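Local coordinates for putative tetR family transcriptional regulator (Streptomyces coelicolor A3, PDB 2Q24), which probably binds operator DNA through a helix-turn-helix and regulates transcription as a dimeric member of the TetR family, at residues Asp109-Val114 and Gly119-Asp124; Ala35-Ile40 and Glu59-Ala64; Trp93-Ile98 and Arg177-Val182; Ala135-Ala140 and Ser148-Thr153. All blocks are in the same frame, centred on the assembly; numbering follows the deposited sequence. Where two conformers were deposited one is given.

Contact 1: Asp109-Val114 and Gly119-Asp124; sequences DALRAV and GDPYGD
Pro121 lies against Leu111 and Val114, two residues one turn apart on helix 108-116, and this is the tight part of the contact. CD2 of Leu111 meets CB of Pro121 at 3.7 Å, while Val114 CG1 rides along the proline ring and reaches its CD at the same 3.7 Å. With chi1 of 178°, CG1 of Val114 stands anti to the backbone N, which turns that methyl to the proline. Gly119 N closes the turn by donating to Val114 O (3.0 Å, N-H...O 148°), the donor tilted 28° from the carbonyl plane. The side nearer solvent is made by Tyr122, whose OH comes within 3.4 Å of Leu111 CB, a plain packing contact; Leu111 CD1 approaches the ring obliquely, and Pro121 CG sits over one face toward the rim. Cutting Leu111 back to an alanine is likely to leave Pro121 CB without its methyl partner and the Tyr122 ring less firmly placed. Within the loop, Asp120 OD1 accepts from Tyr122 N at 3.1 Å in an Asx turn, met from above the carboxylate plane. Arg67 NH2 of the second subunit donates a hydrogen bond to Pro121 O. Leu111 rests on Tyr66, whose ring also meets that of Tyr122 edge-to-face, and Val114 on Ile62, so the turn between helices 108-116 and 125-142 is packed against helix 58-75.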
loop_
_atom_site.group_PDB
_atom_site.type_symbol
_atom_site.label_atom_id
_atom_site.label_comp_id
_atom_site.label_asym_id
_atom_site.label_seq_id
_atom_site.Cartn_x
_atom_site.Cartn_y
_atom_site.Cartn_z
ATOM N N ASP B 109 -5.634 -20.133 -5.635
ATOM C CA ASP B 109 -6.740 -20.366 -6.599
ATOM C C ASP B 109 -7.694 -19.161 -6.668
ATOM O O ASP B 109 -8.200 -18.821 -7.754
ATOM C CB ASP B 109 -7.558 -21.607 -6.236
ATOM C CG ASP B 109 -6.813 -22.914 -6.480
ATOM O OD1 ASP B 109 -5.706 -22.910 -7.086
ATOM O OD2 ASP B 109 -7.350 -23.959 -6.056
ATOM N N ALA B 110 -7.972 -18.554 -5.513
ATOM C CA ALA B 110 -8.896 -17.422 -5.452
ATOM C C ALA B 110 -8.294 -16.223 -6.175
ATOM O O ALA B 110 -8.985 -15.552 -6.947
ATOM C CB ALA B 110 -9.259 -17.075 -3.993
ATOM N N LEU B 111 -6.999 -15.961 -5.929
ATOM C CA LEU B 111 -6.285 -14.873 -6.595
ATOM C C LEU B 111 -6.231 -15.080 -8.116
ATOM O O LEU B 111 -6.418 -14.145 -8.881
ATOM C CB LEU B 111 -4.885 -14.696 -5.998
ATOM C CG LEU B 111 -4.880 -14.159 -4.549
ATOM C CD1 LEU B 111 -3.490 -14.376 -3.865
ATOM C CD2 LEU B 111 -5.314 -12.656 -4.431
ATOM N N ARG B 112 -5.983 -16.315 -8.533
ATOM C CA ARG B 112 -6.078 -16.718 -9.958
ATOM C C ARG B 112 -7.418 -16.335 -10.601
ATOM O O ARG B 112 -7.450 -15.871 -11.742
ATOM C CB ARG B 112 -5.921 -18.222 -10.066
ATOM C CG ARG B 112 -4.970 -18.697 -11.160
ATOM C CD ARG B 112 -3.534 -18.794 -10.590
ATOM N NE ARG B 112 -3.345 -19.798 -9.520
ATOM C CZ ARG B 112 -3.994 -20.967 -9.409
ATOM N NH1 ARG B 112 -4.916 -21.333 -10.300
ATOM N NH2 ARG B 112 -3.721 -21.777 -8.390
ATOM N N ALA B 113 -8.511 -16.525 -9.865
ATOM C CA ALA B 113 -9.868 -16.290 -10.378
ATOM C C ALA B 113 -10.160 -14.792 -10.532
ATOM O O ALA B 113 -10.942 -14.378 -11.403
ATOM C CB ALA B 113 -10.891 -16.941 -9.472
ATOM N N VAL B 114 -9.517 -13.976 -9.699
ATOM C CA VAL B 114 -9.594 -12.540 -9.889
ATOM C C VAL B 114 -8.913 -12.151 -11.227
ATOM O O VAL B 114 -9.480 -11.367 -12.007
ATOM C CB VAL B 114 -8.939 -11.765 -8.730
ATOM C CG1 VAL B 114 -9.002 -10.273 -8.987
ATOM C CG2 VAL B 114 -9.621 -12.095 -7.410
ATOM N N GLY B 119 -9.229 -8.843 -13.520
ATOM C CA GLY B 119 -8.889 -7.955 -12.408
ATOM C C GLY B 119 -7.451 -8.164 -11.965
ATOM O O GLY B 119 -6.754 -9.064 -12.453
ATOM N N ASP B 120 -6.986 -7.333 -11.038
ATOM C CA ASP B 120 -5.568 -7.405 -10.634
ATOM C C ASP B 120 -5.460 -7.162 -9.163
ATOM O O ASP B 120 -5.483 -6.006 -8.721
ATOM C CB ASP B 120 -4.677 -6.419 -11.423
ATOM C CG ASP B 120 -3.268 -6.251 -10.780
ATOM O OD1 ASP B 120 -2.699 -7.247 -10.266
ATOM O OD2 ASP B 120 -2.751 -5.123 -10.787
ATOM N N PRO B 121 -5.378 -8.253 -8.379
ATOM C CA PRO B 121 -5.355 -8.111 -6.934
ATOM C C PRO B 121 -4.062 -7.451 -6.435
ATOM O O PRO B 121 -4.083 -6.864 -5.368
ATOM C CB PRO B 121 -5.438 -9.555 -6.416
ATOM C CG PRO B 121 -5.126 -10.419 -7.570
ATOM C CD PRO B 121 -5.311 -9.658 -8.824
ATOM N N TYR B 122 -2.991 -7.527 -7.222
ATOM C CA TYR B 122 -1.624 -7.320 -6.680
ATOM C C TYR B 122 -1.212 -5.886 -6.709
ATOM O O TYR B 122 -0.557 -5.420 -5.770
ATOM C CB TYR B 122 -0.584 -8.137 -7.471
ATOM C CG TYR B 122 -0.898 -9.609 -7.434
ATOM C CD1 TYR B 122 -0.856 -10.307 -6.228
ATOM C CD2 TYR B 122 -1.299 -10.271 -8.587
ATOM C CE1 TYR B 122 -1.161 -11.669 -6.160
ATOM C CE2 TYR B 122 -1.626 -11.650 -8.537
ATOM C CZ TYR B 122 -1.546 -12.318 -7.312
ATOM O OH TYR B 122 -1.850 -13.653 -7.225
ATOM N N GLY B 123 -1.541 -5.190 -7.792
ATOM C CA GLY B 123 -1.218 -3.761 -7.883
ATOM C C GLY B 123 0.253 -3.538 -7.528
ATOM O O GLY B 123 1.142 -4.220 -8.064
ATOM N N ASP B 124 0.489 -2.557 -6.644
ATOM C CA ASP B 124 1.849 -2.190 -6.206
ATOM C C ASP B 124 2.187 -2.875 -4.891
ATOM O O ASP B 124 3.005 -2.358 -4.128
ATOM C CB ASP B 124 1.966 -0.648 -6.092
ATOM C CG ASP B 124 2.314 0.021 -7.488
ATOM O OD1 ASP B 124 3.416 0.574 -7.665
ATOM O OD2 ASP B 124 1.527 -0.072 -8.407
#

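Contact 2: Ala35-Ile40 and Glu59-Ala64; sequences AHLERI and EALIEA
Leu61 points one methyl, CD2, from helix 58-75 at two side chains of helix 37-43, and the two receive it differently. Leu37 runs past it in the opposite direction, the pair touching CD2 to CD2 at 3.7 Å. Ile40, one turn further along, comes head-on: its CD1 and Leu61 CD2 meet tip to tip at 3.9 Å. The leucine reaches this far because its CG is anti to the backbone N, chi1 -175°, which carries the side chain out from its helix toward the other. Ile40 is extended too, with chi2 of 171° sending CD1 outward. The backbones stay well apart, the closest CA pair being Leu37 and Leu61 at 9.5 Å, so only branch ends bridge the gap. Leu51 of helix 48-54 touches both Ile40 and Leu61, and Phe28 of helix 17-31 packs on Ile40, which places these two in the core of the predicted helix-turn-helix domain; Leu37 lies at its border, against Tyr52. The segment 35-40 includes the start of that motif. Beside the patch, Arg58 NH2 gives a polar tie to Ala35 O. The patch itself is small and made of methyl groups alone, so here shape and burial of apolar surface do the holding.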
loop_
_atom_site.group_PDB
_atom_site.type_symbol
_atom_site.label_atom_id
_atom_site.label_comp_id
_atom_site.label_asym_id
_atom_site.label_seq_id
_atom_site.Cartn_x
_atom_site.Cartn_y
_atom_site.Cartn_z
ATOM N N ALA B 35 -14.708 -22.019 -1.049
ATOM C CA ALA B 35 -15.196 -21.128 -0.007
ATOM C C ALA B 35 -16.653 -20.741 -0.263
ATOM O O ALA B 35 -17.027 -20.370 -1.371
ATOM C CB ALA B 35 -14.325 -19.899 0.078
ATOM N N HIS B 36 -17.473 -20.886 0.767
ATOM C CA HIS B 36 -18.856 -20.449 0.709
ATOM C C HIS B 36 -18.894 -19.064 1.299
ATOM O O HIS B 36 -18.303 -18.824 2.359
ATOM C CB HIS B 36 -19.735 -21.401 1.515
ATOM C CG HIS B 36 -20.147 -22.621 0.759
ATOM N ND1 HIS B 36 -19.463 -23.816 0.835
ATOM C CD2 HIS B 36 -21.163 -22.823 -0.110
ATOM C CE1 HIS B 36 -20.059 -24.712 0.065
ATOM N NE2 HIS B 36 -21.089 -24.132 -0.522
ATOM N N LEU B 37 -19.575 -18.143 0.628
ATOM C CA LEU B 37 -19.649 -16.763 1.098
ATOM C C LEU B 37 -20.390 -16.625 2.439
ATOM O O LEU B 37 -20.055 -15.731 3.237
ATOM C CB LEU B 37 -20.256 -15.840 0.030
ATOM C CG LEU B 37 -19.434 -15.715 -1.264
ATOM C CD1 LEU B 37 -20.165 -14.865 -2.287
ATOM C CD2 LEU B 37 -18.027 -15.158 -0.965
ATOM N N GLU B 38 -21.372 -17.507 2.661
ATOM C CA GLU B 38 -22.069 -17.652 3.958
ATOM C C GLU B 38 -21.112 -17.885 5.136
ATOM O O GLU B 38 -21.334 -17.316 6.211
ATOM C CB GLU B 38 -23.165 -18.740 3.906
ATOM N N ARG B 39 -20.044 -18.686 4.930
ATOM C CA ARG B 39 -19.035 -18.926 5.979
ATOM C C ARG B 39 -18.247 -17.658 6.354
ATOM O O ARG B 39 -17.994 -17.410 7.535
ATOM C CB ARG B 39 -18.079 -20.086 5.628
ATOM C CG ARG B 39 -16.974 -20.306 6.665
ATOM C CD ARG B 39 -16.561 -21.762 6.804
ATOM N NE ARG B 39 -15.286 -22.048 6.145
ATOM C CZ ARG B 39 -14.115 -22.141 6.774
ATOM N NH1 ARG B 39 -14.037 -21.964 8.091
ATOM N NH2 ARG B 39 -13.010 -22.402 6.080
ATOM N N ILE B 40 -17.872 -16.863 5.340
ATOM C CA ILE B 40 -17.196 -15.572 5.523
ATOM C C ILE B 40 -18.077 -14.575 6.256
ATOM O O ILE B 40 -17.643 -13.957 7.236
ATOM C CB ILE B 40 -16.718 -14.939 4.166
ATOM C CG1 ILE B 40 -15.709 -15.877 3.494
ATOM C CG2 ILE B 40 -16.161 -13.492 4.404
ATOM C CD1 ILE B 40 -15.305 -15.517 2.074
ATOM N N GLU B 59 -15.008 -12.167 -6.832
ATOM C CA GLU B 59 -13.667 -11.650 -7.133
ATOM C C GLU B 59 -13.388 -10.264 -6.530
ATOM O O GLU B 59 -12.241 -9.950 -6.191
ATOM C CB GLU B 59 -13.275 -11.732 -8.622
ATOM C CG GLU B 59 -14.327 -11.891 -9.664
ATOM C CD GLU B 59 -15.233 -13.100 -9.482
ATOM O OE1 GLU B 59 -14.809 -14.258 -9.694
ATOM O OE2 GLU B 59 -16.396 -12.865 -9.137
ATOM N N ALA B 60 -14.427 -9.449 -6.379
ATOM C CA ALA B 60 -14.237 -8.152 -5.733
ATOM C C ALA B 60 -13.905 -8.364 -4.238
ATOM O O ALA B 60 -13.059 -7.661 -3.668
ATOM C CB ALA B 60 -15.433 -7.319 -5.902
ATOM N N LEU B 61 -14.576 -9.333 -3.625
ATOM C CA LEU B 61 -14.278 -9.724 -2.220
ATOM C C LEU B 61 -12.858 -10.231 -2.065
ATOM O O LEU B 61 -12.132 -9.796 -1.174
ATOM C CB LEU B 61 -15.304 -10.754 -1.680
ATOM C CG LEU B 61 -15.127 -11.118 -0.204
ATOM C CD1 LEU B 61 -15.233 -9.851 0.674
ATOM C CD2 LEU B 61 -16.133 -12.214 0.250
ATOM N N ILE B 62 -12.443 -11.152 -2.930
ATOM C CA ILE B 62 -11.073 -11.691 -2.882
ATOM C C ILE B 62 -10.049 -10.577 -3.049
ATOM O O ILE B 62 -9.120 -10.468 -2.254
ATOM C CB ILE B 62 -10.871 -12.718 -4.027
ATOM C CG1 ILE B 62 -11.734 -13.960 -3.748
ATOM C CG2 ILE B 62 -9.387 -13.125 -4.161
ATOM C CD1 ILE B 62 -12.031 -14.784 -5.010
ATOM N N GLU B 63 -10.229 -9.740 -4.071
ATOM C CA GLU B 63 -9.277 -8.615 -4.287
ATOM C C GLU B 63 -9.182 -7.683 -3.090
ATOM O O GLU B 63 -8.075 -7.365 -2.612
ATOM C CB GLU B 63 -9.632 -7.810 -5.549
ATOM C CG GLU B 63 -8.749 -6.581 -5.643
ATOM C CD GLU B 63 -8.891 -5.802 -6.902
ATOM O OE1 GLU B 63 -9.361 -6.352 -7.913
ATOM O OE2 GLU B 63 -8.547 -4.599 -6.845
ATOM N N ALA B 64 -10.332 -7.214 -2.600
ATOM C CA ALA B 64 -10.365 -6.348 -1.394
ATOM C C ALA B 64 -9.709 -6.985 -0.154
ATOM O O ALA B 64 -8.961 -6.326 0.589
ATOM C CB ALA B 64 -11.804 -5.951 -1.074
#

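Contact 3: Trp93-Ile98 and Arg177-Val182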
loop_
_atom_site.group_PDB
_atom_site.type_symbol
_atom_site.label_atom_id
_atom_site.label_comp_id
_atom_site.label_asym_id
_atom_site.label_seq_id
_atom_site.Cartn_x
_atom_site.Cartn_y
_atom_site.Cartn_z
ATOM N N TRP B 93 7.747 -7.942 12.755
ATOM C CA TRP B 93 7.130 -7.750 11.441
ATOM C C TRP B 93 7.404 -8.895 10.465
ATOM O O TRP B 93 6.550 -9.269 9.677
ATOM C CB TRP B 93 7.618 -6.415 10.850
ATOM C CG TRP B 93 6.909 -6.032 9.546
ATOM C CD1 TRP B 93 5.767 -5.266 9.404
ATOM C CD2 TRP B 93 7.320 -6.404 8.240
ATOM N NE1 TRP B 93 5.451 -5.141 8.054
ATOM C CE2 TRP B 93 6.383 -5.841 7.318
ATOM C CE3 TRP B 93 8.389 -7.184 7.746
ATOM C CZ2 TRP B 93 6.522 -5.987 5.935
ATOM C CZ3 TRP B 93 8.525 -7.342 6.334
ATOM C CH2 TRP B 93 7.575 -6.767 5.457
ATOM N N THR B 94 8.591 -9.457 10.479
ATOM C CA THR B 94 8.876 -10.575 9.613
ATOM C C THR B 94 7.955 -11.782 9.872
ATOM O O THR B 94 7.628 -12.482 8.985
ATOM C CB THR B 94 10.360 -11.005 9.647
ATOM O OG1 THR B 94 10.695 -11.545 10.902
ATOM C CG2 THR B 94 11.262 -9.893 9.259
ATOM N N ARG B 95 7.558 -11.998 11.115
ATOM C CA ARG B 95 6.540 -13.021 11.406
ATOM C C ARG B 95 5.204 -12.656 10.735
ATOM O O ARG B 95 4.533 -13.520 10.157
ATOM C CB ARG B 95 6.402 -13.266 12.934
ATOM C CG ARG B 95 7.594 -13.951 13.555
ATOM C CD ARG B 95 7.400 -14.412 15.067
ATOM N NE ARG B 95 6.106 -15.044 15.236
ATOM C CZ ARG B 95 5.873 -16.358 15.165
ATOM N NH1 ARG B 95 6.869 -17.222 14.968
ATOM N NH2 ARG B 95 4.625 -16.801 15.314
ATOM N N ARG B 96 4.834 -11.376 10.778
ATOM C CA ARG B 96 3.599 -10.914 10.101
ATOM C C ARG B 96 3.725 -11.070 8.593
ATOM O O ARG B 96 2.753 -11.410 7.909
ATOM C CB ARG B 96 3.262 -9.441 10.466
ATOM C CG ARG B 96 2.974 -9.229 11.979
ATOM C CD ARG B 96 1.854 -10.145 12.465
ATOM N NE ARG B 96 0.571 -9.677 12.016
ATOM C CZ ARG B 96 -0.448 -10.448 11.620
ATOM N NH1 ARG B 96 -0.360 -11.783 11.562
ATOM N NH2 ARG B 96 -1.579 -9.849 11.269
ATOM N N PHE B 97 4.917 -10.826 8.070
ATOM C CA PHE B 97 5.148 -11.089 6.647
ATOM C C PHE B 97 4.898 -12.569 6.339
ATOM O O PHE B 97 4.219 -12.883 5.336
ATOM C CB PHE B 97 6.583 -10.738 6.222
ATOM C CG PHE B 97 6.840 -11.044 4.758
ATOM C CD1 PHE B 97 6.599 -10.083 3.791
ATOM C CD2 PHE B 97 7.250 -12.313 4.367
ATOM C CE1 PHE B 97 6.819 -10.390 2.438
ATOM C CE2 PHE B 97 7.428 -12.628 3.031
ATOM C CZ PHE B 97 7.238 -11.682 2.080
ATOM N N ILE B 98 5.472 -13.487 7.145
ATOM C CA ILE B 98 5.254 -14.919 6.862
ATOM C C ILE B 98 3.776 -15.256 6.960
ATOM O O ILE B 98 3.272 -16.031 6.147
ATOM C CB ILE B 98 6.124 -15.857 7.757
ATOM C CG1 ILE B 98 7.569 -15.637 7.383
ATOM C CG2 ILE B 98 5.766 -17.378 7.551
ATOM C CD1 ILE B 98 7.956 -16.184 6.004
ATOM N N ARG B 177 12.694 -20.922 13.112
ATOM C CA ARG B 177 14.162 -21.106 13.054
ATOM C C ARG B 177 14.843 -20.462 11.827
ATOM O O ARG B 177 15.931 -19.889 11.954
ATOM C CB ARG B 177 14.586 -22.560 13.185
ATOM C CG ARG B 177 14.255 -23.118 14.634
ATOM C CD ARG B 177 14.834 -24.502 14.891
ATOM N NE ARG B 177 14.487 -25.475 13.859
ATOM C CZ ARG B 177 13.445 -26.286 13.867
ATOM N NH1 ARG B 177 12.607 -26.332 14.905
ATOM N NH2 ARG B 177 13.267 -27.089 12.824
ATOM N N LEU B 178 14.176 -20.527 10.675
ATOM C CA LEU B 178 14.685 -19.844 9.455
ATOM C C LEU B 178 14.656 -18.335 9.596
ATOM O O LEU B 178 15.600 -17.651 9.210
ATOM C CB LEU B 178 13.849 -20.272 8.246
ATOM C CG LEU B 178 14.101 -21.715 7.781
ATOM C CD1 LEU B 178 13.063 -22.051 6.723
ATOM C CD2 LEU B 178 15.518 -21.833 7.149
ATOM N N LEU B 179 13.577 -17.792 10.172
ATOM C CA LEU B 179 13.552 -16.366 10.470
ATOM C C LEU B 179 14.729 -15.983 11.369
ATOM O O LEU B 179 15.393 -14.980 11.106
ATOM C CB LEU B 179 12.219 -15.898 11.112
ATOM C CG LEU B 179 11.020 -15.795 10.131
ATOM C CD1 LEU B 179 9.739 -15.426 10.902
ATOM C CD2 LEU B 179 11.274 -14.766 9.008
ATOM N N ASP B 180 15.006 -16.797 12.381
ATOM C CA ASP B 180 16.104 -16.503 13.315
ATOM C C ASP B 180 17.443 -16.479 12.553
ATOM O O ASP B 180 18.286 -15.607 12.790
ATOM C CB ASP B 180 16.138 -17.548 14.421
ATOM C CG ASP B 180 15.015 -17.333 15.460
ATOM O OD1 ASP B 180 14.346 -16.272 15.429
ATOM O OD2 ASP B 180 14.758 -18.240 16.276
ATOM N N LEU B 181 17.610 -17.423 11.642
ATOM C CA LEU B 181 18.853 -17.570 10.887
ATOM C C LEU B 181 19.047 -16.349 10.013
ATOM O O LEU B 181 20.146 -15.775 9.959
ATOM C CB LEU B 181 18.837 -18.830 10.022
ATOM C CG LEU B 181 20.019 -19.073 9.107
ATOM C CD1 LEU B 181 21.350 -19.202 9.877
ATOM C CD2 LEU B 181 19.740 -20.345 8.336
ATOM N N VAL B 182 17.975 -15.938 9.341
ATOM C CA VAL B 182 18.049 -14.741 8.430
ATOM C C VAL B 182 18.338 -13.471 9.229
ATOM O O VAL B 182 19.209 -12.689 8.852
ATOM C CB VAL B 182 16.739 -14.590 7.615
ATOM C CG1 VAL B 182 16.664 -13.216 6.972
ATOM C CG2 VAL B 182 16.701 -15.688 6.544
#
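Leu179 has CG anti to its carbonyl carbon (chi1 -75°) and is extended beyond it, and this sets both its methyls toward helix 86-106; in Thr94, chi1 of 67° puts OG1 where it bonds to Arg91 O of its own helix while its flank meets Leu179 CD2 at 3.8 Å. The contact belongs to the all-helical C-terminal domain of a TetR-family protein, where segments 93-98 and 177-182 run at 133° between their directions with their axes 11.0 Å apart. Leu179 carries the contact: its CD2 lies 3.9 Å from Thr94 CB and 4.1 Å from Ile98 CG1, and the leucine slides past both side chains in the opposite sense. Leu159 of helix 152-165 touches Leu179 as well. With an alanine in place of Leu179, a gap would probably open between the two helices, facing Thr94 and Ile98, and the arginine chain beside them would lose its apolar cover. That chain, Arg95, crosses the leucine at about a right angle, and its guanidinium goes on to a salt bridge with Glu176, just before the segment 177-182. Its aliphatic part makes the touch, with CG 3.7 Å from Leu179 CD1.

Contact 4: Ala135-Ala140 and Ser148-Thr153; sequences ALMDAA and SDIRST
Met137, a selenomethionine in this crystal, reaches from helix 125-142 to Ile150 in the loop and Ser152 at the first turn of helix 152-165. Its CB points toward that segment but makes no close contact with it. CG follows, anti to the carbonyl carbon, and chi2 of -176° keeps the chain straight as far as SE, so the side chain is carried across the space between the backbones. SE then lies 4.1 Å from Ser152 CA, alongside the serine backbone, with Ser152 CB at 4.3 Å from the same SE. The last torsion, chi3 of 62°, bends the chain, and CE turns off toward Ile150. That methyl meets the carbonyl oxygen of Ile150 at 3.8 Å and CB of the same residue at 3.9 Å; CG2 of Ile150 is as near to it. The two side chains pass at a slant, and the isoleucine also packs on Leu186, while Ile146 of the connecting loop packs on Met137. Between the segments the contact is van der Waals only; in the conformer given, Ser152 OG is hydrogen-bonded with OG1 of Thr134, the residue of helix 125-142 just before segment 135-140. The arrangement is that of two consecutive helices joined by a short loop, a long side chain packing under the loop that leads into helix 152-165, within the all-helical C-terminal domain of this TetR-family regulator.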
loop_
_atom_site.group_PDB
_atom_site.type_symbol
_atom_site.label_atom_id
_atom_site.label_comp_id
_atom_site.label_asym_id
_atom_site.label_seq_id
_atom_site.Cartn_x
_atom_site.Cartn_y
_atom_site.Cartn_z
ATOM N N ALA B 135 11.807 0.687 5.617
ATOM C CA ALA B 135 11.622 1.527 6.798
ATOM C C ALA B 135 12.183 0.859 8.084
ATOM O O ALA B 135 12.965 1.487 8.843
ATOM C CB ALA B 135 10.150 1.971 6.961
ATOM N N LEU B 136 11.873 -0.423 8.229
ATOM C CA LEU B 136 12.356 -1.239 9.375
ATOM C C LEU B 136 13.871 -1.365 9.329
ATOM O O LEU B 136 14.559 -1.139 10.349
ATOM C CB LEU B 136 11.673 -2.590 9.346
ATOM C CG LEU B 136 10.165 -2.599 9.771
ATOM C CD1 LEU B 136 9.622 -3.954 9.194
ATOM C CD2 LEU B 136 9.952 -2.428 11.272
HETATM N N MSE B 137 14.408 -1.729 8.164
HETATM C CA MSE B 137 15.863 -1.940 8.052
HETATM C C MSE B 137 16.653 -0.630 8.166
HETATM O O MSE B 137 17.685 -0.616 8.813
HETATM C CB MSE B 137 16.188 -2.711 6.776
HETATM C CG MSE B 137 15.415 -4.032 6.766
HETATM SE SE MSE B 137 15.951 -5.039 5.179
HETATM C CE MSE B 137 17.835 -5.284 5.512
ATOM N N ASP B 138 16.126 0.461 7.609
ATOM C CA ASP B 138 16.756 1.756 7.776
ATOM C C ASP B 138 16.836 2.098 9.275
ATOM O O ASP B 138 17.890 2.565 9.750
ATOM C CB ASP B 138 15.961 2.850 7.051
ATOM C CG ASP B 138 16.204 2.851 5.559
ATOM O OD1 ASP B 138 17.030 2.036 5.058
ATOM O OD2 ASP B 138 15.555 3.693 4.881
ATOM N N ALA B 139 15.749 1.893 10.014
ATOM C CA ALA B 139 15.781 2.278 11.464
ATOM C C ALA B 139 16.760 1.384 12.231
ATOM O O ALA B 139 17.507 1.851 13.103
ATOM C CB ALA B 139 14.394 2.184 12.093
ATOM N N ALA B 140 16.736 0.085 11.952
ATOM C CA ALA B 140 17.604 -0.848 12.712
ATOM C C ALA B 140 19.086 -0.595 12.368
ATOM O O ALA B 140 19.948 -0.697 13.248
ATOM C CB ALA B 140 17.175 -2.333 12.458
ATOM N N SER B 148 24.230 -2.459 7.631
ATOM C CA SER B 148 23.534 -1.491 6.773
ATOM C C SER B 148 23.666 -1.825 5.277
ATOM O O SER B 148 23.160 -1.072 4.415
ATOM C CB SER B 148 24.093 -0.083 7.013
ATOM O OG SER B 148 25.463 -0.081 6.681
ATOM N N ASP B 149 24.318 -2.943 4.972
ATOM C CA ASP B 149 24.614 -3.274 3.578
ATOM C C ASP B 149 23.719 -4.338 2.924
ATOM O O ASP B 149 24.051 -4.847 1.845
ATOM C CB ASP B 149 26.072 -3.704 3.462
ATOM C CG ASP B 149 26.351 -5.002 4.231
ATOM O OD1 ASP B 149 25.641 -5.229 5.213
ATOM O OD2 ASP B 149 27.258 -5.781 3.892
ATOM N N ILE B 150 22.619 -4.680 3.557
ATOM C CA ILE B 150 21.662 -5.592 2.919
ATOM C C ILE B 150 20.535 -4.836 2.222
ATOM O O ILE B 150 20.035 -3.863 2.752
ATOM C CB ILE B 150 21.093 -6.622 3.927
ATOM C CG1 ILE B 150 22.227 -7.413 4.567
ATOM C CG2 ILE B 150 20.049 -7.532 3.241
ATOM C CD1 ILE B 150 23.138 -8.274 3.560
ATOM N N ARG B 151 20.145 -5.321 1.048
ATOM C CA ARG B 151 19.117 -4.726 0.218
ATOM C C ARG B 151 17.740 -5.237 0.660
ATOM O O ARG B 151 17.591 -6.414 0.930
ATOM C CB ARG B 151 19.375 -5.107 -1.261
ATOM C CG ARG B 151 20.897 -5.169 -1.726
ATOM C CD ARG B 151 21.058 -4.818 -3.212
ATOM N NE ARG B 151 22.266 -5.269 -3.945
ATOM C CZ ARG B 151 23.534 -5.310 -3.517
ATOM N NH1 ARG B 151 23.899 -4.923 -2.312
ATOM N NH2 ARG B 151 24.480 -5.759 -4.344
ATOM N N SER B 152 16.742 -4.349 0.715
ATOM C CA SER B 152 15.415 -4.775 1.098
ATOM C C SER B 152 14.794 -5.741 0.063
ATOM O O SER B 152 14.002 -6.589 0.429
ATOM C CB SER B 152 14.505 -3.568 1.413
ATOM O OG SER B 152 14.601 -2.600 0.395
ATOM N N THR B 153 15.175 -5.636 -1.203
ATOM C CA THR B 153 14.623 -6.593 -2.178
ATOM C C THR B 153 15.153 -8.028 -1.904
ATOM O O THR B 153 14.487 -9.047 -2.183
ATOM C CB THR B 153 14.875 -6.161 -3.618
ATOM O OG1 THR B 153 14.310 -7.147 -4.485
ATOM C CG2 THR B 153 16.311 -6.050 -3.884
#

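Overall arrangement
Contacts 1 and 2 share a border: their centres are 13 Å apart, and Val114 CG2 touches Ile62 CG2 at 3.4 Å, so helix 58-75 packs on the predicted helix-turn-helix and on helix 108-116 alike. Contacts 3 and 4, 15 Å apart between centres, are joined through Trp93 and Leu136, and contact 4 falls inside the loop that contact 3 closes. The pairs are well separated; contacts 2 and 4 are about 35 Å apart between centres and lie on opposite sides of the chain's centre. Contacts 1 and 4 both touch the second subunit, contact 1 through Arg67 and contact 4 through Pro78 of that chain, whereas contact 3 meets no other chain of the assembly.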